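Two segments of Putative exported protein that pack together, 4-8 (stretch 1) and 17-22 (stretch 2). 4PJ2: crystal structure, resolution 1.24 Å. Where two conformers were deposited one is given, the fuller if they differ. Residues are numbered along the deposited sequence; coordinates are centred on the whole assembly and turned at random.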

# COMPACT_ATOMS: atom_id res chain seq x y z
N GLY A 4 -13.06 -2.96 5.68
CA GLY A 4 -12.28 -1.73 5.78
C GLY A 4 -11.69 -1.52 7.17
O GLY A 4 -12.35 -1.75 8.18
N PHE A 5 -10.44 -1.09 7.20
CA PHE A 5 -9.71 -0.91 8.45
C PHE A 5 -10.43 0.04 9.38
O PHE A 5 -10.86 1.10 8.96
N PHE A 6 -10.57 -0.35 10.65
CA PHE A 6 -11.02 0.53 11.72
C PHE A 6 -10.31 0.15 13.01
O PHE A 6 -10.28 -1.03 13.38
N LYS A 7 -9.74 1.13 13.70
CA LYS A 7 -9.15 0.88 15.01
C LYS A 7 -9.31 2.08 15.90
O LYS A 7 -9.19 3.21 15.45
N GLN A 8 -9.57 1.80 17.16
CA GLN A 8 -9.72 2.81 18.19
C GLN A 8 -8.61 2.64 19.22
O GLN A 8 -8.33 1.51 19.64
N VAL A 17 -8.62 8.16 19.83
CA VAL A 17 -8.50 8.37 18.40
C VAL A 17 -9.05 7.14 17.68
O VAL A 17 -8.87 6.01 18.13
N THR A 18 -9.71 7.35 16.55
CA THR A 18 -10.03 6.28 15.64
C THR A 18 -9.39 6.54 14.29
O THR A 18 -9.17 7.69 13.90
N VAL A 19 -9.08 5.46 13.59
CA VAL A 19 -8.49 5.52 12.27
C VAL A 19 -9.26 4.56 11.39
O VAL A 19 -9.44 3.40 11.75
N SER A 20 -9.71 5.06 10.24
CA SER A 20 -10.56 4.29 9.33
C SER A 20 -10.15 4.49 7.89
O SER A 20 -9.83 5.60 7.50
N GLU A 21 -10.19 3.44 7.09
CA GLU A 21 -10.10 3.61 5.64
C GLU A 21 -11.43 4.11 5.09
O GLU A 21 -12.49 3.85 5.63
N GLY A 22 -11.37 4.84 3.99
CA GLY A 22 -12.59 5.34 3.37
C GLY A 22 -13.53 4.25 2.89
O GLY A 22 -13.11 3.24 2.32

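Packing of side chains between two antiparallel strands, 6-8 and 17-21, whose axes approach to 4.7 Å. The backbone sets the register: K7 N donates to V19 O (3.0 Å) and V19 N to K7 O (2.9 Å), so K7 and V19 form a hydrogen-bonded pair flanked by the non-hydrogen-bonded pairs F6-S20 and Q8-T18. E21 N also donates to F5 O (3.1 Å), just before strand 6-8 begins. CA-H...O contacts accompany these bonds, as in S20 CA to F5 O (3.2 Å) and Q8 CA to V17 O (3.3 Å).

Because side chains alternate, F6, Q8, T18 and S20 share one face of the sheet, K7 and V19 the other. On the first face F6 (chi1 t) leaves on this face, but the end of its side chain comes nearer to the second stretch: CE1 lies 3.7 Å from T18 CB, and the ring edge meets S20 OG, 3.2 Å from CD1. S20 is m and T18 p; the serine hydroxyl is hydrogen-bonded elsewhere in the structure. Q8, extended with chi1 and chi2 both t, adds a looser contact, its CG 4.0 Å from T18 CG2.

On the K7-V19 face, V19 (t) meets the ring of F5, with F5 CE2 4.2 Å from V19 CG1. K7 (t, t, t, p) contributes little, since its end leads away. F5 (t) points toward the second stretch and also sets its ring edge against the backbone, CD2 being 3.6 Å from V19 O.

E21 (chi1 m, chi2 t) points toward the first stretch. Its carboxylate carbon CD packs 3.7 Å from F5 CB, while OE1 accepts a weak but nearly straight hydrogen bond from F5 N (3.5 Å, 173°). A water donates to F5 O and E21 O, its oxygen 2.9 Å from each, bridging the two backbones where stretch 1 is still loop.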

# COMPACT_ATOMS: atom_id res chain seq x y z
CB PHE A 5 -8.33 -0.36 8.13
CG PHE A 5 -7.43 -0.23 9.31
CD1 PHE A 5 -6.49 -1.21 9.60
CD2 PHE A 5 -7.51 0.88 10.13
CE1 PHE A 5 -5.67 -1.08 10.68
CE2 PHE A 5 -6.69 1.01 11.22
CZ PHE A 5 -5.76 0.02 11.50
CB PHE A 6 -12.53 0.43 11.92
CG PHE A 6 -13.03 1.22 13.11
CD1 PHE A 6 -13.23 2.59 13.03
CD2 PHE A 6 -13.26 0.59 14.31
CE1 PHE A 6 -13.67 3.29 14.13
CE2 PHE A 6 -13.70 1.29 15.40
CZ PHE A 6 -13.90 2.64 15.31
CB LYS A 7 -7.66 0.55 14.87
CG LYS A 7 -6.99 0.05 16.15
CD LYS A 7 -5.65 -0.64 15.84
CE LYS A 7 -4.92 -1.07 17.10
NZ LYS A 7 -5.64 -2.16 17.83
CB GLN A 8 -11.07 2.61 18.85
CG GLN A 8 -11.36 3.59 19.95
CD GLN A 8 -12.69 3.31 20.61
OE1 GLN A 8 -13.68 3.08 19.93
NE2 GLN A 8 -12.71 3.32 21.95
CB VAL A 17 -7.02 8.73 18.01
CG1 VAL A 17 -6.09 7.54 18.17
CG2 VAL A 17 -6.93 9.22 16.62
CB THR A 18 -11.53 6.06 15.46
OG1 THR A 18 -12.07 7.19 14.77
CG2 THR A 18 -12.24 5.87 16.79
CB VAL A 19 -6.99 5.14 12.28
CG1 VAL A 19 -6.42 5.22 10.87
CG2 VAL A 19 -6.24 6.05 13.23
CB SER A 20 -12.00 4.82 9.38
OG SER A 20 -12.60 4.61 10.62
CB GLU A 21 -9.70 2.29 4.98
CG GLU A 21 -8.21 1.99 5.18
CD GLU A 21 -7.76 0.65 4.66
OE1 GLU A 21 -8.62 -0.20 4.37
OE2 GLU A 21 -6.53 0.42 4.55
O HOH W 1 -13.01 1.35 7.02